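Local coordinates for glycosyl hydrolase family 2, TIM barrel domain protein (Parabacteroides merdae ATCC 43184, PDB 6DXU) that probably hydrolyses beta-glucuronides as a glycoside hydrolase family 2 beta-glucuronidase of a human gut bacterium, at residues 402-413 against 448-459. Numbering follows the deposited sequence.
Sequences KKQARRMLANMI and FMKELHDMAHRL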
loop_
_atom_site.group_PDB
_atom_site.type_symbol
_atom_site.label_atom_id
_atom_site.label_comp_id
_atom_site.label_asym_id
_atom_site.label_seq_id
_atom_site.Cartn_x
_atom_site.Cartn_y
_atom_site.Cartn_z
ATOM N N LYS D 402 -12.909 -4.906 -14.470
ATOM C CA LYS D 402 -12.514 -5.281 -15.823
ATOM C C LYS D 402 -11.458 -6.375 -15.810
ATOM O O LYS D 402 -11.524 -7.321 -16.605
ATOM C CB LYS D 402 -11.992 -4.052 -16.560
ATOM C CG LYS D 402 -13.065 -3.063 -16.974
ATOM C CD LYS D 402 -12.383 -1.927 -17.730
ATOM C CE LYS D 402 -13.145 -0.647 -17.655
ATOM N NZ LYS D 402 -12.868 0.043 -16.398
ATOM N N LYS D 403 -10.483 -6.276 -14.908
ATOM C CA LYS D 403 -9.466 -7.322 -14.857
ATOM C C LYS D 403 -10.110 -8.657 -14.524
ATOM O O LYS D 403 -9.743 -9.691 -15.093
ATOM C CB LYS D 403 -8.384 -6.976 -13.832
ATOM C CG LYS D 403 -7.335 -5.999 -14.350
ATOM C CD LYS D 403 -6.316 -5.647 -13.268
ATOM C CE LYS D 403 -5.383 -4.525 -13.720
ATOM N NZ LYS D 403 -4.547 -4.021 -12.584
ATOM N N GLN D 404 -11.117 -8.647 -13.642
ATOM C CA GLN D 404 -11.815 -9.890 -13.328
ATOM C C GLN D 404 -12.525 -10.455 -14.551
ATOM O O GLN D 404 -12.482 -11.667 -14.794
ATOM C CB GLN D 404 -12.824 -9.680 -12.194
ATOM C CG GLN D 404 -13.574 -10.978 -11.876
ATOM C CD GLN D 404 -14.817 -10.787 -11.021
ATOM O OE1 GLN D 404 -15.202 -9.664 -10.689
ATOM N NE2 GLN D 404 -15.457 -11.896 -10.671
ATOM N N ALA D 405 -13.215 -9.602 -15.318
ATOM C CA ALA D 405 -13.933 -10.101 -16.486
ATOM C C ALA D 405 -12.980 -10.715 -17.509
ATOM O O ALA D 405 -13.239 -11.807 -18.033
ATOM C CB ALA D 405 -14.758 -8.980 -17.120
ATOM N N ARG D 406 -11.881 -10.016 -17.821
ATOM C CA ARG D 406 -10.887 -10.553 -18.748
ATOM C C ARG D 406 -10.353 -11.891 -18.261
ATOM O O ARG D 406 -10.182 -12.837 -19.044
ATOM C CB ARG D 406 -9.717 -9.568 -18.905
ATOM C CG ARG D 406 -10.065 -8.248 -19.576
ATOM C CD ARG D 406 -8.797 -7.372 -19.762
ATOM N NE ARG D 406 -9.141 -5.988 -20.088
ATOM C CZ ARG D 406 -8.980 -4.945 -19.265
ATOM N NH1 ARG D 406 -8.451 -5.110 -18.057
ATOM N NH2 ARG D 406 -9.342 -3.726 -19.657
ATOM N N ARG D 407 -10.034 -11.964 -16.969
ATOM C CA ARG D 407 -9.459 -13.179 -16.402
ATOM C C ARG D 407 -10.435 -14.340 -16.484
ATOM O O ARG D 407 -10.043 -15.469 -16.805
ATOM C CB ARG D 407 -9.052 -12.922 -14.952
ATOM C CG ARG D 407 -8.456 -14.132 -14.251
ATOM C CD ARG D 407 -7.962 -13.749 -12.846
ATOM N NE ARG D 407 -9.062 -13.370 -11.948
ATOM C CZ ARG D 407 -9.252 -12.146 -11.453
ATOM N NH1 ARG D 407 -8.411 -11.162 -11.754
ATOM N NH2 ARG D 407 -10.274 -11.908 -10.634
ATOM N N MET D 408 -11.708 -14.096 -16.159
ATOM C CA MET D 408 -12.673 -15.184 -16.211
ATOM C C MET D 408 -12.963 -15.612 -17.642
ATOM O O MET D 408 -13.248 -16.787 -17.883
ATOM C CB MET D 408 -13.954 -14.786 -15.490
ATOM C CG MET D 408 -13.735 -14.591 -13.982
ATOM S SD MET D 408 -15.270 -14.334 -13.072
ATOM C CE MET D 408 -15.838 -16.030 -12.833
ATOM N N LEU D 409 -12.924 -14.682 -18.598
ATOM C CA LEU D 409 -13.085 -15.084 -19.990
ATOM C C LEU D 409 -11.921 -15.956 -20.432
ATOM O O LEU D 409 -12.120 -17.034 -21.017
ATOM C CB LEU D 409 -13.215 -13.849 -20.885
ATOM C CG LEU D 409 -13.312 -14.097 -22.398
ATOM C CD1 LEU D 409 -14.530 -14.964 -22.768
ATOM C CD2 LEU D 409 -13.336 -12.787 -23.176
ATOM N N ALA D 410 -10.694 -15.510 -20.149
ATOM C CA ALA D 410 -9.513 -16.286 -20.519
ATOM C C ALA D 410 -9.509 -17.642 -19.828
ATOM O O ALA D 410 -9.244 -18.669 -20.464
ATOM C CB ALA D 410 -8.236 -15.501 -20.185
ATOM N N ASN D 411 -9.831 -17.672 -18.530
ATOM C CA ASN D 411 -9.851 -18.938 -17.807
ATOM C C ASN D 411 -10.876 -19.898 -18.411
ATOM O O ASN D 411 -10.592 -21.086 -18.594
ATOM C CB ASN D 411 -10.161 -18.698 -16.322
ATOM C CG ASN D 411 -8.955 -18.193 -15.532
ATOM O OD1 ASN D 411 -7.829 -18.166 -16.037
ATOM N ND2 ASN D 411 -9.194 -17.782 -14.278
ATOM N N MET D 412 -12.071 -19.397 -18.735
ATOM C CA MET D 412 -13.120 -20.255 -19.276
ATOM C C MET D 412 -12.701 -20.867 -20.608
ATOM O O MET D 412 -12.899 -22.064 -20.850
ATOM C CB MET D 412 -14.409 -19.445 -19.437
ATOM C CG MET D 412 -15.543 -20.223 -20.072
ATOM S SD MET D 412 -17.060 -19.251 -20.127
ATOM C CE MET D 412 -16.634 -17.964 -21.312
ATOM N N ILE D 413 -12.139 -20.049 -21.495
ATOM C CA ILE D 413 -11.738 -20.536 -22.813
ATOM C C ILE D 413 -10.581 -21.515 -22.689
ATOM O O ILE D 413 -10.610 -22.603 -23.273
ATOM C CB ILE D 413 -11.382 -19.358 -23.734
ATOM C CG1 ILE D 413 -12.641 -18.525 -24.000
ATOM C CG2 ILE D 413 -10.747 -19.884 -25.037
ATOM C CD1 ILE D 413 -12.392 -17.239 -24.765
ATOM N N PHE D 448 -15.312 -2.026 -23.942
ATOM C CA PHE D 448 -14.891 -3.198 -23.184
ATOM C C PHE D 448 -15.460 -4.469 -23.794
ATOM O O PHE D 448 -14.796 -5.511 -23.793
ATOM C CB PHE D 448 -15.298 -3.077 -21.716
ATOM C CG PHE D 448 -14.720 -4.161 -20.848
ATOM C CD1 PHE D 448 -13.348 -4.285 -20.709
ATOM C CD2 PHE D 448 -15.548 -5.084 -20.213
ATOM C CE1 PHE D 448 -12.799 -5.292 -19.925
ATOM C CE2 PHE D 448 -15.009 -6.099 -19.425
ATOM C CZ PHE D 448 -13.642 -6.203 -19.281
ATOM N N MET D 449 -16.698 -4.412 -24.307
ATOM C CA MET D 449 -17.256 -5.576 -25.001
ATOM C C MET D 449 -16.390 -5.958 -26.194
ATOM O O MET D 449 -16.151 -7.147 -26.443
ATOM C CB MET D 449 -18.691 -5.293 -25.453
ATOM C CG MET D 449 -19.419 -6.490 -26.060
ATOM S SD MET D 449 -19.945 -7.657 -24.790
ATOM C CE MET D 449 -21.331 -6.760 -24.067
ATOM N N LYS D 450 -15.898 -4.963 -26.940
ATOM C CA LYS D 450 -15.055 -5.283 -28.092
ATOM C C LYS D 450 -13.720 -5.855 -27.645
ATOM O O LYS D 450 -13.187 -6.775 -28.278
ATOM C CB LYS D 450 -14.840 -4.039 -28.963
ATOM C CG LYS D 450 -14.077 -4.314 -30.281
ATOM C CD LYS D 450 -14.767 -5.431 -31.068
ATOM C CE LYS D 450 -14.415 -5.384 -32.569
ATOM N NZ LYS D 450 -12.953 -5.632 -32.826
ATOM N N GLU D 451 -13.175 -5.346 -26.535
ATOM C CA GLU D 451 -11.938 -5.918 -26.018
ATOM C C GLU D 451 -12.128 -7.396 -25.687
ATOM O O GLU D 451 -11.282 -8.227 -26.025
ATOM C CB GLU D 451 -11.460 -5.149 -24.789
ATOM C CG GLU D 451 -10.141 -5.676 -24.251
ATOM C CD GLU D 451 -9.671 -4.964 -22.984
ATOM O OE1 GLU D 451 -8.704 -5.451 -22.371
ATOM O OE2 GLU D 451 -10.240 -3.916 -22.623
ATOM N N LEU D 452 -13.241 -7.743 -25.025
ATOM C CA LEU D 452 -13.524 -9.146 -24.701
ATOM C C LEU D 452 -13.720 -9.996 -25.960
ATOM O O LEU D 452 -13.217 -11.119 -26.048
ATOM C CB LEU D 452 -14.773 -9.242 -23.814
ATOM C CG LEU D 452 -14.736 -8.640 -22.405
ATOM C CD1 LEU D 452 -16.126 -8.729 -21.755
ATOM C CD2 LEU D 452 -13.710 -9.356 -21.546
ATOM N N HIS D 453 -14.508 -9.499 -26.916
ATOM C CA HIS D 453 -14.664 -10.198 -28.194
ATOM C C HIS D 453 -13.311 -10.443 -28.847
ATOM O O HIS D 453 -13.034 -11.543 -29.351
ATOM C CB HIS D 453 -15.566 -9.377 -29.126
ATOM C CG HIS D 453 -15.609 -9.883 -30.540
ATOM N ND1 HIS D 453 -16.489 -10.861 -30.953
ATOM C CD2 HIS D 453 -14.894 -9.534 -31.640
ATOM C CE1 HIS D 453 -16.309 -11.104 -32.242
ATOM N NE2 HIS D 453 -15.346 -10.311 -32.685
ATOM N N ASP D 454 -12.461 -9.414 -28.872
ATOM C CA ASP D 454 -11.155 -9.569 -29.495
ATOM C C ASP D 454 -10.320 -10.598 -28.751
ATOM O O ASP D 454 -9.594 -11.383 -29.367
ATOM C CB ASP D 454 -10.423 -8.224 -29.535
ATOM C CG ASP D 454 -11.054 -7.242 -30.508
ATOM O OD1 ASP D 454 -11.832 -7.685 -31.379
ATOM O OD2 ASP D 454 -10.759 -6.031 -30.403
ATOM N N MET D 455 -10.405 -10.608 -27.420
ATOM C CA MET D 455 -9.644 -11.587 -26.648
ATOM C C MET D 455 -10.120 -13.008 -26.931
ATOM O O MET D 455 -9.301 -13.924 -27.071
ATOM C CB MET D 455 -9.743 -11.276 -25.148
ATOM C CG MET D 455 -8.929 -12.222 -24.257
ATOM S SD MET D 455 -9.153 -11.879 -22.481
ATOM C CE MET D 455 -9.644 -10.177 -22.599
ATOM N N ALA D 456 -11.439 -13.220 -26.998
ATOM C CA ALA D 456 -11.954 -14.558 -27.302
ATOM C C ALA D 456 -11.425 -15.064 -28.637
ATOM O O ALA D 456 -10.999 -16.221 -28.748
ATOM C CB ALA D 456 -13.480 -14.556 -27.309
ATOM N N HIS D 457 -11.447 -14.210 -29.662
ATOM C CA HIS D 457 -10.957 -14.625 -30.974
ATOM C C HIS D 457 -9.448 -14.781 -30.990
ATOM O O HIS D 457 -8.931 -15.643 -31.716
ATOM C CB HIS D 457 -11.450 -13.648 -32.046
ATOM C CG HIS D 457 -12.850 -13.939 -32.493
ATOM N ND1 HIS D 457 -13.143 -14.933 -33.405
ATOM C CD2 HIS D 457 -14.043 -13.454 -32.072
ATOM C CE1 HIS D 457 -14.453 -15.009 -33.566
ATOM N NE2 HIS D 457 -15.021 -14.124 -32.767
ATOM N N ARG D 458 -8.735 -13.978 -30.187
ATOM C CA ARG D 458 -7.297 -14.164 -30.046
ATOM C C ARG D 458 -7.006 -15.525 -29.420
ATOM O O ARG D 458 -6.127 -16.253 -29.885
ATOM C CB ARG D 458 -6.717 -13.025 -29.189
ATOM C CG ARG D 458 -5.666 -12.117 -29.831
ATOM C CD ARG D 458 -5.740 -10.604 -29.426
ATOM N NE ARG D 458 -6.428 -10.243 -28.172
ATOM C CZ ARG D 458 -7.080 -9.086 -28.002
ATOM N NH1 ARG D 458 -7.127 -8.217 -29.007
ATOM N NH2 ARG D 458 -7.673 -8.776 -26.843
ATOM N N LEU D 459 -7.788 -15.918 -28.414
ATOM C CA LEU D 459 -7.544 -17.183 -27.727
ATOM C C LEU D 459 -8.056 -18.387 -28.517
ATOM O O LEU D 459 -7.447 -19.461 -28.479
ATOM C CB LEU D 459 -8.200 -17.140 -26.345
ATOM C CG LEU D 459 -7.513 -16.213 -25.346
ATOM C CD1 LEU D 459 -8.325 -16.104 -24.060
ATOM C CD2 LEU D 459 -6.112 -16.753 -25.074
#
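Arg406 and Glu451 form a salt bridge across the two helices. Arg406 NH2 donates to Glu451 OE2 at 3.1 Å with a fairly straight N-H...O angle of 161°. The acceptor lies close to the guanidinium plane and is met on its syn side. Arg406 NE is modelled 2.4 Å from Glu451 OE1, too short to be trusted in detail, so this second bond is doubtful as modelled. The Glu451 chain is fully extended, with CG anti to the backbone N (chi1 -178°), which carries its acid across to the arginine.

Beyond the charged groups the contact is mostly apolar. The aliphatic part of Arg406 lies among Phe448, Glu451, Leu452 and Met455 as a knob in a hole, with Met455 CE 3.6 Å from Arg406 CG. Lys402 CG lies over one face of the Phe448 ring as a CH-pi contact, 3.9 Å from the centroid. Lys402 NZ turns away and bonds Gly397 O. Ala405 CB meets the ring edge. Further along, Leu409 CD2 packs 3.8 Å from Leu452 CD2, and Ile413 CD1 touches Ala456. Leu459 CD1 rests on Ala410.

Elsewhere on helix 442-459, clear of residues 402-413, Lys450 NZ bonds Asp454 OD1. Lys450 NZ also donates to Leu262 O, and Asp454 OD2 accepts from Asp264 N, both of the second subunit. The helices run nearly parallel (25°), each followed by a parallel strand, 422-429 and 464-468, as neighbouring outer helices do in a TIM barrel.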